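Local coordinates for substrate binding periplasmic protein (Ralstonia solanacearum, PDB 3LOP), which probably serves as the periplasmic receptor of a solute transport system, capturing a small substrate between two lobes, here with leucine bound, at residues P101-A106 / K294-A299; F119-S124 / G326-D331; Q198-G203 / A210-Q215; P187-L192 / R217-E222. All coordinates share one frame; numbering follows the deposited sequence.

Contact 1: P101-A106 / K294-A299. With LEU (leucine), chain B.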
loop_
_atom_site.group_PDB
_atom_site.type_symbol
_atom_site.label_atom_id
_atom_site.label_comp_id
_atom_site.label_asym_id
_atom_site.label_seq_id
_atom_site.Cartn_x
_atom_site.Cartn_y
_atom_site.Cartn_z
ATOM N N PRO A 101 10.672 -6.518 -13.519
ATOM C CA PRO A 101 9.451 -6.821 -12.771
ATOM C C PRO A 101 9.248 -5.844 -11.616
ATOM O O PRO A 101 10.206 -5.447 -10.950
ATOM C CB PRO A 101 9.685 -8.252 -12.291
ATOM C CG PRO A 101 11.168 -8.320 -12.137
ATOM C CD PRO A 101 11.675 -7.586 -13.359
ATOM N N LEU A 102 8.000 -5.438 -11.412
ATOM C CA LEU A 102 7.642 -4.534 -10.325
ATOM C C LEU A 102 6.914 -5.395 -9.299
ATOM O O LEU A 102 5.776 -5.805 -9.517
ATOM C CB LEU A 102 6.727 -3.412 -10.830
ATOM C CG LEU A 102 5.980 -2.584 -9.776
ATOM C CD1 LEU A 102 6.927 -2.144 -8.680
ATOM C CD2 LEU A 102 5.326 -1.376 -10.438
ATOM N N VAL A 103 7.588 -5.671 -8.187
ATOM C CA VAL A 103 7.023 -6.507 -7.140
ATOM C C VAL A 103 6.398 -5.679 -6.031
ATOM O O VAL A 103 7.020 -4.762 -5.497
ATOM C CB VAL A 103 8.104 -7.431 -6.530
ATOM C CG1 VAL A 103 7.518 -8.248 -5.387
ATOM C CG2 VAL A 103 8.658 -8.356 -7.606
ATOM N N GLY A 104 5.150 -5.998 -5.713
ATOM C CA GLY A 104 4.455 -5.304 -4.646
ATOM C C GLY A 104 4.184 -3.824 -4.811
ATOM O O GLY A 104 4.510 -3.045 -3.915
ATOM N N PRO A 105 3.606 -3.392 -5.940
ATOM C CA PRO A 105 3.332 -1.960 -6.087
ATOM C C PRO A 105 2.492 -1.550 -4.875
ATOM O O PRO A 105 1.587 -2.283 -4.466
ATOM C CB PRO A 105 2.560 -1.888 -7.407
ATOM C CG PRO A 105 1.937 -3.262 -7.533
ATOM C CD PRO A 105 3.047 -4.163 -7.062
ATOM N N ALA A 106 2.800 -0.395 -4.298
ATOM C CA ALA A 106 2.102 0.074 -3.102
ATOM C C ALA A 106 0.704 0.642 -3.334
ATOM O O ALA A 106 0.267 1.554 -2.631
ATOM C CB ALA A 106 2.970 1.097 -2.376
ATOM N N LYS A 294 10.771 -9.467 1.074
ATOM C CA LYS A 294 10.944 -10.889 1.353
ATOM C C LYS A 294 10.435 -11.746 0.195
ATOM O O LYS A 294 11.047 -12.753 -0.153
ATOM C CB LYS A 294 10.233 -11.276 2.654
ATOM C CG LYS A 294 10.553 -12.695 3.099
ATOM C CD LYS A 294 10.074 -12.974 4.512
ATOM C CE LYS A 294 10.499 -14.367 4.953
ATOM N NZ LYS A 294 10.058 -14.659 6.345
ATOM N N VAL A 295 9.312 -11.350 -0.398
ATOM C CA VAL A 295 8.761 -12.088 -1.532
ATOM C C VAL A 295 9.755 -12.039 -2.693
ATOM O O VAL A 295 10.018 -13.050 -3.346
ATOM C CB VAL A 295 7.412 -11.485 -1.983
ATOM C CG1 VAL A 295 7.007 -12.051 -3.338
ATOM C CG2 VAL A 295 6.341 -11.799 -0.951
ATOM N N LEU A 296 10.307 -10.856 -2.949
ATOM C CA LEU A 296 11.279 -10.701 -4.023
ATOM C C LEU A 296 12.533 -11.519 -3.721
ATOM O O LEU A 296 13.088 -12.161 -4.608
ATOM C CB LEU A 296 11.646 -9.222 -4.197
ATOM C CG LEU A 296 12.755 -8.902 -5.204
ATOM C CD1 LEU A 296 12.414 -9.467 -6.584
ATOM C CD2 LEU A 296 12.935 -7.391 -5.275
ATOM N N ALA A 297 12.971 -11.500 -2.466
ATOM C CA ALA A 297 14.160 -12.245 -2.072
ATOM C C ALA A 297 14.010 -13.741 -2.346
ATOM O O ALA A 297 14.961 -14.390 -2.776
ATOM C CB ALA A 297 14.463 -12.010 -0.594
ATOM N N GLU A 298 12.821 -14.286 -2.096
ATOM C CA GLU A 298 12.573 -15.703 -2.336
ATOM C C GLU A 298 12.683 -15.998 -3.829
ATOM O O GLU A 298 13.224 -17.027 -4.232
ATOM C CB GLU A 298 11.185 -16.090 -1.819
ATOM C CG GLU A 298 10.740 -17.521 -2.131
ATOM C CD GLU A 298 11.665 -18.595 -1.569
ATOM O OE1 GLU A 298 12.464 -18.305 -0.653
ATOM O OE2 GLU A 298 11.576 -19.746 -2.043
ATOM N N ALA A 299 12.171 -15.089 -4.654
ATOM C CA ALA A 299 12.246 -15.274 -6.096
ATOM C C ALA A 299 13.704 -15.223 -6.537
ATOM O O ALA A 299 14.134 -16.017 -7.369
ATOM C CB ALA A 299 11.438 -14.197 -6.811
HETATM N N LEU B . 0.004 4.116 -3.470
HETATM C CA LEU B . -0.645 5.266 -2.781
HETATM C C LEU B . -0.419 5.171 -1.285
HETATM O O LEU B . -0.534 6.219 -0.620
HETATM C CB LEU B . -2.134 5.252 -3.075
HETATM C CG LEU B . -2.274 5.064 -4.581
HETATM C CD1 LEU B . -3.395 4.177 -4.890
HETATM C CD2 LEU B . -2.431 6.375 -5.241
HETATM O OXT LEU B . -0.136 4.050 -0.803
#

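Contact 2: F119-S124 / G326-D331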
loop_
_atom_site.group_PDB
_atom_site.type_symbol
_atom_site.label_atom_id
_atom_site.label_comp_id
_atom_site.label_asym_id
_atom_site.label_seq_id
_atom_site.Cartn_x
_atom_site.Cartn_y
_atom_site.Cartn_z
ATOM N N PHE A 119 3.604 -7.343 -10.375
ATOM C CA PHE A 119 3.219 -8.404 -9.453
ATOM C C PHE A 119 2.602 -7.885 -8.157
ATOM O O PHE A 119 3.287 -7.750 -7.138
ATOM C CB PHE A 119 4.438 -9.276 -9.123
ATOM C CG PHE A 119 5.003 -10.004 -10.312
ATOM C CD1 PHE A 119 5.810 -9.348 -11.238
ATOM C CD2 PHE A 119 4.708 -11.349 -10.512
ATOM C CE1 PHE A 119 6.315 -10.025 -12.346
ATOM C CE2 PHE A 119 5.208 -12.037 -11.617
ATOM C CZ PHE A 119 6.011 -11.375 -12.536
ATOM N N PRO A 120 1.295 -7.582 -8.181
ATOM C CA PRO A 120 0.622 -7.081 -6.981
ATOM C C PRO A 120 0.571 -8.165 -5.913
ATOM O O PRO A 120 0.304 -9.332 -6.212
ATOM C CB PRO A 120 -0.766 -6.709 -7.496
ATOM C CG PRO A 120 -0.990 -7.700 -8.607
ATOM C CD PRO A 120 0.352 -7.702 -9.308
ATOM N N ILE A 121 0.829 -7.779 -4.669
ATOM C CA ILE A 121 0.799 -8.731 -3.569
ATOM C C ILE A 121 -0.482 -8.608 -2.748
ATOM O O ILE A 121 -1.269 -9.548 -2.666
ATOM C CB ILE A 121 2.013 -8.535 -2.633
ATOM C CG1 ILE A 121 3.302 -8.914 -3.370
ATOM C CG2 ILE A 121 1.844 -9.370 -1.367
ATOM C CD1 ILE A 121 4.573 -8.664 -2.566
ATOM N N LYS A 122 -0.703 -7.439 -2.163
ATOM C CA LYS A 122 -1.873 -7.246 -1.316
ATOM C C LYS A 122 -3.225 -7.294 -2.018
ATOM O O LYS A 122 -3.341 -6.995 -3.212
ATOM C CB LYS A 122 -1.740 -5.935 -0.537
ATOM C CG LYS A 122 -1.835 -4.673 -1.367
ATOM C CD LYS A 122 -1.184 -3.514 -0.618
ATOM C CE LYS A 122 -1.397 -2.180 -1.315
ATOM N NZ LYS A 122 -2.717 -1.580 -0.963
ATOM N N ALA A 123 -4.243 -7.696 -1.259
ATOM C CA ALA A 123 -5.607 -7.755 -1.768
ATOM C C ALA A 123 -5.904 -6.370 -2.333
ATOM O O ALA A 123 -5.416 -5.365 -1.812
ATOM C CB ALA A 123 -6.574 -8.098 -0.640
ATOM N N SER A 124 -6.708 -6.329 -3.392
ATOM C CA SER A 124 -7.036 -5.090 -4.100
ATOM C C SER A 124 -7.971 -4.104 -3.409
ATOM O O SER A 124 -8.647 -4.434 -2.437
ATOM C CB SER A 124 -7.646 -5.439 -5.453
ATOM O OG SER A 124 -8.983 -5.888 -5.283
ATOM N N GLY A 326 3.463 -16.980 9.093
ATOM C CA GLY A 326 2.127 -16.996 9.665
ATOM C C GLY A 326 0.982 -17.295 8.717
ATOM O O GLY A 326 -0.176 -17.013 9.032
ATOM N N GLY A 327 1.285 -17.857 7.554
ATOM C CA GLY A 327 0.222 -18.176 6.621
ATOM C C GLY A 327 -0.066 -17.096 5.601
ATOM O O GLY A 327 -1.002 -17.224 4.810
ATOM N N PHE A 328 0.709 -16.017 5.623
ATOM C CA PHE A 328 0.517 -14.959 4.639
ATOM C C PHE A 328 1.262 -15.477 3.420
ATOM O O PHE A 328 2.476 -15.320 3.298
ATOM C CB PHE A 328 1.114 -13.635 5.124
ATOM C CG PHE A 328 0.791 -12.469 4.231
ATOM C CD1 PHE A 328 1.572 -12.191 3.114
ATOM C CD2 PHE A 328 -0.319 -11.674 4.487
ATOM C CE1 PHE A 328 1.248 -11.136 2.261
ATOM C CE2 PHE A 328 -0.653 -10.621 3.643
ATOM C CZ PHE A 328 0.133 -10.350 2.526
ATOM N N THR A 329 0.516 -16.121 2.530
ATOM C CA THR A 329 1.091 -16.722 1.337
ATOM C C THR A 329 0.869 -15.915 0.073
ATOM O O THR A 329 -0.102 -15.172 -0.044
ATOM C CB THR A 329 0.517 -18.130 1.122
ATOM O OG1 THR A 329 -0.913 -18.055 1.058
ATOM C CG2 THR A 329 0.919 -19.044 2.268
ATOM N N VAL A 330 1.781 -16.086 -0.878
ATOM C CA VAL A 330 1.710 -15.391 -2.149
ATOM C C VAL A 330 1.713 -16.396 -3.297
ATOM O O VAL A 330 2.550 -17.299 -3.346
ATOM C CB VAL A 330 2.905 -14.431 -2.307
ATOM C CG1 VAL A 330 2.807 -13.685 -3.623
ATOM C CG2 VAL A 330 2.942 -13.459 -1.136
ATOM N N ASP A 331 0.759 -16.242 -4.207
ATOM C CA ASP A 331 0.644 -17.113 -5.371
ATOM C C ASP A 331 0.561 -16.242 -6.621
ATOM O O ASP A 331 -0.461 -15.600 -6.870
ATOM C CB ASP A 331 -0.612 -17.988 -5.245
ATOM C CG ASP A 331 -0.902 -18.786 -6.503
ATOM O OD1 ASP A 331 0.000 -18.904 -7.355
ATOM O OD2 ASP A 331 -2.036 -19.304 -6.634
#

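Contact 3: Q198-G203 / A210-Q215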
loop_
_atom_site.group_PDB
_atom_site.type_symbol
_atom_site.label_atom_id
_atom_site.label_comp_id
_atom_site.label_asym_id
_atom_site.label_seq_id
_atom_site.Cartn_x
_atom_site.Cartn_y
_atom_site.Cartn_z
ATOM N N GLN A 198 -24.079 9.071 6.882
ATOM C CA GLN A 198 -23.884 8.229 8.061
ATOM C C GLN A 198 -22.466 7.686 8.108
ATOM O O GLN A 198 -21.973 7.298 9.165
ATOM C CB GLN A 198 -24.867 7.059 8.036
ATOM C CG GLN A 198 -26.321 7.486 8.109
ATOM C CD GLN A 198 -27.261 6.433 7.567
ATOM O OE1 GLN A 198 -27.049 5.896 6.479
ATOM N NE2 GLN A 198 -28.317 6.137 8.319
ATOM N N ALA A 199 -21.815 7.658 6.952
ATOM C CA ALA A 199 -20.454 7.158 6.855
ATOM C C ALA A 199 -19.742 7.866 5.713
ATOM O O ALA A 199 -20.366 8.263 4.730
ATOM C CB ALA A 199 -20.467 5.644 6.607
ATOM N N ILE A 200 -18.435 8.040 5.861
ATOM C CA ILE A 200 -17.629 8.674 4.828
ATOM C C ILE A 200 -16.437 7.778 4.546
ATOM O O ILE A 200 -15.677 7.432 5.454
ATOM C CB ILE A 200 -17.122 10.061 5.263
ATOM C CG1 ILE A 200 -18.303 11.029 5.380
ATOM C CG2 ILE A 200 -16.110 10.581 4.248
ATOM C CD1 ILE A 200 -17.934 12.382 5.968
ATOM N N PHE A 201 -16.294 7.400 3.281
ATOM C CA PHE A 201 -15.208 6.539 2.842
ATOM C C PHE A 201 -14.078 7.409 2.305
ATOM O O PHE A 201 -14.308 8.319 1.507
ATOM C CB PHE A 201 -15.715 5.589 1.759
ATOM C CG PHE A 201 -14.692 4.595 1.298
ATOM C CD1 PHE A 201 -13.788 4.920 0.293
ATOM C CD2 PHE A 201 -14.625 3.336 1.883
ATOM C CE1 PHE A 201 -12.827 4.003 -0.124
ATOM C CE2 PHE A 201 -13.668 2.412 1.474
ATOM C CZ PHE A 201 -12.768 2.747 0.468
ATOM N N LEU A 202 -12.858 7.133 2.753
ATOM C CA LEU A 202 -11.704 7.913 2.328
ATOM C C LEU A 202 -10.868 7.240 1.242
ATOM O O LEU A 202 -10.086 6.329 1.518
ATOM C CB LEU A 202 -10.810 8.223 3.534
ATOM C CG LEU A 202 -11.500 8.780 4.784
ATOM C CD1 LEU A 202 -10.465 8.957 5.887
ATOM C CD2 LEU A 202 -12.188 10.107 4.466
ATOM N N GLY A 203 -11.053 7.692 0.006
ATOM C CA GLY A 203 -10.280 7.169 -1.109
ATOM C C GLY A 203 -9.174 8.183 -1.290
ATOM O O GLY A 203 -9.129 8.916 -2.281
ATOM N N ALA A 210 -5.653 12.319 6.930
ATOM C CA ALA A 210 -5.462 12.786 8.300
ATOM C C ALA A 210 -6.023 14.188 8.504
ATOM O O ALA A 210 -6.717 14.450 9.489
ATOM C CB ALA A 210 -3.982 12.759 8.656
ATOM N N GLN A 211 -5.728 15.093 7.574
ATOM C CA GLN A 211 -6.225 16.456 7.679
ATOM C C GLN A 211 -7.745 16.486 7.579
ATOM O O GLN A 211 -8.406 17.225 8.310
ATOM C CB GLN A 211 -5.602 17.336 6.597
ATOM C CG GLN A 211 -4.137 17.638 6.853
ATOM C CD GLN A 211 -3.931 18.473 8.104
ATOM O OE1 GLN A 211 -2.814 18.592 8.606
ATOM N NE2 GLN A 211 -5.011 19.065 8.608
ATOM N N PHE A 212 -8.305 15.677 6.685
ATOM C CA PHE A 212 -9.753 15.642 6.549
ATOM C C PHE A 212 -10.392 15.149 7.847
ATOM O O PHE A 212 -11.324 15.762 8.363
ATOM C CB PHE A 212 -10.181 14.714 5.406
ATOM C CG PHE A 212 -11.671 14.591 5.275
ATOM C CD1 PHE A 212 -12.392 15.489 4.495
ATOM C CD2 PHE A 212 -12.364 13.623 5.998
ATOM C CE1 PHE A 212 -13.786 15.429 4.445
ATOM C CE2 PHE A 212 -13.754 13.556 5.955
ATOM C CZ PHE A 212 -14.467 14.461 5.177
ATOM N N VAL A 213 -9.890 14.037 8.373
ATOM C CA VAL A 213 -10.438 13.478 9.603
ATOM C C VAL A 213 -10.360 14.448 10.781
ATOM O O VAL A 213 -11.348 14.645 11.487
ATOM C CB VAL A 213 -9.733 12.152 9.975
ATOM C CG1 VAL A 213 -10.211 11.660 11.331
ATOM C CG2 VAL A 213 -10.034 11.102 8.916
ATOM N N ARG A 214 -9.197 15.061 10.990
ATOM C CA ARG A 214 -9.048 16.000 12.097
ATOM C C ARG A 214 -10.028 17.163 11.989
ATOM O O ARG A 214 -10.724 17.490 12.951
ATOM C CB ARG A 214 -7.616 16.552 12.156
ATOM C CG ARG A 214 -7.414 17.596 13.258
ATOM C CD ARG A 214 -6.007 18.189 13.256
ATOM N NE ARG A 214 -5.006 17.312 13.860
ATOM C CZ ARG A 214 -4.941 17.017 15.155
ATOM N NH1 ARG A 214 -5.823 17.527 16.005
ATOM N NH2 ARG A 214 -3.981 16.221 15.608
ATOM N N GLN A 215 -10.077 17.783 10.816
ATOM C CA GLN A 215 -10.957 18.925 10.580
ATOM C C GLN A 215 -12.437 18.567 10.601
ATOM O O GLN A 215 -13.250 19.297 11.166
ATOM C CB GLN A 215 -10.604 19.580 9.244
ATOM C CG GLN A 215 -9.237 20.254 9.235
ATOM C CD GLN A 215 -8.792 20.662 7.844
ATOM O OE1 GLN A 215 -9.566 21.227 7.072
ATOM N NE2 GLN A 215 -7.531 20.388 7.521
#

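Contact 4: P187-L192 / R217-E222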
loop_
_atom_site.group_PDB
_atom_site.type_symbol
_atom_site.label_atom_id
_atom_site.label_comp_id
_atom_site.label_asym_id
_atom_site.label_seq_id
_atom_site.Cartn_x
_atom_site.Cartn_y
_atom_site.Cartn_z
ATOM N N PRO A 187 -12.087 22.500 1.168
ATOM C CA PRO A 187 -13.351 22.492 0.427
ATOM C C PRO A 187 -14.105 21.173 0.587
ATOM O O PRO A 187 -15.333 21.151 0.659
ATOM C CB PRO A 187 -12.904 22.743 -1.010
ATOM C CG PRO A 187 -11.693 23.608 -0.829
ATOM C CD PRO A 187 -10.973 22.913 0.298
ATOM N N ALA A 188 -13.361 20.073 0.648
ATOM C CA ALA A 188 -13.975 18.759 0.801
ATOM C C ALA A 188 -14.629 18.629 2.172
ATOM O O ALA A 188 -15.707 18.047 2.306
ATOM C CB ALA A 188 -12.931 17.670 0.612
ATOM N N VAL A 189 -13.965 19.161 3.193
ATOM C CA VAL A 189 -14.503 19.115 4.544
ATOM C C VAL A 189 -15.799 19.920 4.600
ATOM O O VAL A 189 -16.784 19.481 5.192
ATOM C CB VAL A 189 -13.503 19.687 5.572
ATOM C CG1 VAL A 189 -14.154 19.744 6.952
ATOM C CG2 VAL A 189 -12.244 18.823 5.613
ATOM N N ASP A 190 -15.802 21.096 3.974
ATOM C CA ASP A 190 -17.002 21.927 3.972
ATOM C C ASP A 190 -18.171 21.170 3.351
ATOM O O ASP A 190 -19.268 21.132 3.909
ATOM C CB ASP A 190 -16.788 23.220 3.174
ATOM C CG ASP A 190 -15.717 24.117 3.765
ATOM O OD1 ASP A 190 -15.546 24.122 5.000
ATOM O OD2 ASP A 190 -15.056 24.838 2.985
ATOM N N LYS A 191 -17.924 20.564 2.196
ATOM C CA LYS A 191 -18.956 19.831 1.474
ATOM C C LYS A 191 -19.497 18.603 2.200
ATOM O O LYS A 191 -20.709 18.399 2.259
ATOM C CB LYS A 191 -18.434 19.419 0.095
ATOM C CG LYS A 191 -19.501 18.846 -0.818
ATOM C CD LYS A 191 -18.968 18.607 -2.221
ATOM C CE LYS A 191 -20.071 18.119 -3.146
ATOM N NZ LYS A 191 -19.568 17.825 -4.517
ATOM N N LEU A 192 -18.612 17.781 2.752
ATOM C CA LEU A 192 -19.072 16.581 3.437
ATOM C C LEU A 192 -19.705 16.855 4.800
ATOM O O LEU A 192 -20.527 16.070 5.271
ATOM C CB LEU A 192 -17.926 15.570 3.546
ATOM C CG LEU A 192 -17.514 15.020 2.174
ATOM C CD1 LEU A 192 -16.319 14.091 2.308
ATOM C CD2 LEU A 192 -18.692 14.287 1.546
ATOM N N ARG A 217 -13.980 16.075 12.164
ATOM C CA ARG A 217 -14.399 15.811 13.537
ATOM C C ARG A 217 -14.370 17.075 14.396
ATOM O O ARG A 217 -15.268 17.301 15.203
ATOM C CB ARG A 217 -13.508 14.734 14.166
ATOM C CG ARG A 217 -13.850 13.306 13.749
ATOM C CD ARG A 217 -14.999 12.736 14.581
ATOM N NE ARG A 217 -15.161 11.302 14.349
ATOM C CZ ARG A 217 -16.024 10.763 13.493
ATOM N NH1 ARG A 217 -16.837 11.530 12.775
ATOM N NH2 ARG A 217 -16.059 9.446 13.340
ATOM N N ALA A 218 -13.346 17.903 14.215
ATOM C CA ALA A 218 -13.227 19.127 14.999
ATOM C C ALA A 218 -14.403 20.062 14.762
ATOM O O ALA A 218 -14.802 20.811 15.656
ATOM C CB ALA A 218 -11.920 19.840 14.662
ATOM N N ARG A 219 -14.963 20.011 13.560
ATOM C CA ARG A 219 -16.079 20.877 13.215
ATOM C C ARG A 219 -17.454 20.253 13.434
ATOM O O ARG A 219 -18.460 20.771 12.954
ATOM C CB ARG A 219 -15.922 21.354 11.771
ATOM C CG ARG A 219 -14.692 22.233 11.574
ATOM C CD ARG A 219 -14.418 22.513 10.109
ATOM N NE ARG A 219 -15.514 23.238 9.477
ATOM C CZ ARG A 219 -15.547 23.563 8.191
ATOM N NH1 ARG A 219 -14.538 23.230 7.394
ATOM N NH2 ARG A 219 -16.592 24.212 7.700
ATOM N N GLY A 220 -17.496 19.139 14.156
ATOM C CA GLY A 220 -18.772 18.509 14.452
ATOM C C GLY A 220 -19.230 17.337 13.607
ATOM O O GLY A 220 -20.341 16.840 13.799
ATOM N N GLY A 221 -18.392 16.890 12.678
ATOM C CA GLY A 221 -18.760 15.764 11.836
ATOM C C GLY A 221 -18.875 14.493 12.656
ATOM O O GLY A 221 -17.969 14.165 13.421
ATOM N N GLU A 222 -19.977 13.770 12.487
ATOM C CA GLU A 222 -20.204 12.546 13.252
ATOM C C GLU A 222 -20.242 11.243 12.458
ATOM O O GLU A 222 -20.429 10.176 13.036
ATOM C CB GLU A 222 -21.506 12.670 14.048
ATOM C CG GLU A 222 -21.489 13.733 15.136
ATOM C CD GLU A 222 -20.389 13.510 16.156
ATOM O OE1 GLU A 222 -20.027 12.339 16.399
ATOM O OE2 GLU A 222 -19.893 14.506 16.724
#

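Contact 1: P101-A106 / K294-A299
The hydrophobic layer between the first lobe's sheet and helix 284-303 is joined here by Val103, which meets Val295 and Leu296 with a different methyl each. The CA atoms of Val103 and Leu296 are 6.7 Å apart. Val103 has CG1 anti to its own nitrogen (chi1 177°), and this spreads the two methyls over neighbouring helix positions. CG2 of Val103 lies 4.0 Å from CD1 of Leu296, and the two side chains cross obliquely. The other branch, CG1 of Val103, approaches CG1 of Val295 more loosely, at 4.3 Å. Strand 102-103 is the fourth in a parallel sheet of order 2-1-3-4-5, as in type I periplasmic binding proteins, and the helix packs on one side of it. Leu296 also rests on Ala76 and Leu78 of the adjoining strand 74-78, while Leu316 of helix 309-317 lies against Val103, so that all three touching residues are buried. Beyond Val103 the chain leaves the sheet through Gly104, whose positive phi of 64° suits glycine, and runs toward the cleft. There the carbonyl of Ala106 accepts a hydrogen bond from the amino group of the bound leucine, with 2.7 Å between Ala106 O and the ligand N. The packed helix reaches the same pocket by another route: Arg285, on its first turn, donates through NH1 to the ligand and through NH2, weakly, to Ala106 O. Ala106 belongs to the magnesium site as well.

Contact 2: F119-S124 / G326-D331
Ile121 and Val330 mark the closest backbone approach, with CA atoms 6.9 Å apart, so the irregular segment 119-124 and the short strand 329-331 meet through side chains. A single methyl, CG2 of Ile121, makes both contacts. CG2 of Ile121 lies 4.1 Å from CE1 of Phe328, close to the ring plane and therefore at the edge of the aromatic ring. The same CG2 atom of Ile121 is 4.2 Å from CG2 of Val330. Ile121 places this branch anti to its backbone nitrogen (chi1 -67°, measured to CG1), turning it to face both partners, while the longer CG1-CD1 arm is directed elsewhere. The Phe328 and Ile121 side chains cross at about a right angle, the ring having been carried in from a CB that does not itself point at the loop. All three side chains are buried, and helix 284-303 completes the cluster: Val295 touches both Ile121 and Val330, and Val291 touches Phe328. At one end of the loop, Phe119 forms an edge-to-face pair with Phe332 and a cation-pi contact with Arg335. At the other end, Ser124 is the N-cap of helix 125-138, its OG hydrogen-bonded to Gln127 N. Next to Ile121, the side chain of Lys122 leaves CA on the side away from strand 329-331; this lysine belongs to the magnesium site. Because segment 119-124 leads from the last strand of one sheet into the first helix of the other lobe, it is an interlobe crossover of the kind that links the two lobes of type I periplasmic binding proteins.

Contact 3: Q198-G203 / A210-Q215
Phe212 and Val213 of helix 206-218 pack on Ile200 and Leu202 of the preceding strand, within the beta-alpha-beta unit formed by strand 199-203, helix 206-218 and strand 224-227. The helix runs back nearly antiparallel to the strand, the short axes 158° apart and 10.6 Å at their closest. Ala210 opens the segment by packing on Leu236 and Val239 of helix 233-240. Two residues on, Phe212 extends its ring toward the strand, with CG anti to the backbone nitrogen (chi1 177°). The far end of the ring meets Ile200: CD1 of Ile200 sits 4.1 Å from CZ of Phe212, at the edge and near the ring plane. Leu202 comes in obliquely, its CD2 atom 3.8 Å from CD2 of Phe212. Val189 and Leu192 of helix 186-194 also touch the phenylalanine, which is thus buried between strand and helix. Val213 takes the other branch of the same leucine: its CG2 atom lies 3.7 Å from CD1 of Leu202, the two side chains crossing at about a right angle. Leu202 therefore straddles two consecutive helix residues. Past Val213, Arg214 turns to the neighbouring helix, where its NH2 is hydrogen-bonded to Val239 O.

Contact 4: P187-L192 / R217-E222
Arg219, at the Schellman motif that ends helix 206-218, forms a salt bridge with Asp190 of helix 186-194 and so ties two helices of the second lobe together at a partly exposed edge. The charged contact uses one carboxylate oxygen. OD1 of Asp190 accepts from NH1 of Arg219 at 2.7 Å and from NH2 of Arg219 at 2.9 Å, both bonds noticeably bent. The guanidinium thus comes end-on, with the oxygen in its plane and met nearly along the C-O axis. The carboxylate is rotated 69° against it, and the two nitrogens arrive from opposite faces of the carboxylate plane. A bend at chi3 of Arg219 (62°) carries the group across to the aspartate.

Van der Waals packing accompanies the salt bridge. CG1 of Val189 lies 3.5 Å from NH1 of Arg219, oblique to the guanidinium, while the valine itself is buried and also touches Gln215.

Backbone hydrogen bonds fix the place from which Arg219 starts. In the Schellman motif Gly220, of positive phi, is the C-prime residue: Gly221 N pairs with Tyr216 O, and Gly220 N with Arg217 O at 3.1 Å. A side-chain bond reinforces this turn, for Arg217 folds back and its NH1 donates to Gly221 O over 2.9 Å, reaching the oxygen from above the carbonyl plane.

Overall arrangement
From the N terminus, the chain first builds the five-stranded sheet, to which 101-106 belongs, and leaves it through 119-124 for the second lobe. There contact 4 closes a loop from 187-192 to 217-222, and contact 3 closes a shorter one within it; both share helix 206-218, and the two contacts pack against each other. After returning to the first lobe, the chain supplies 294-299, which completes contact 1, and then 326-331, which completes contact 2. These two long loops cross, enclose contacts 3 and 4, and adjoin where the backbones of Leu102 and Gly104 probably hydrogen-bond to Phe119. About 31 Å separates the centres of contacts 1 and 3, in different lobes.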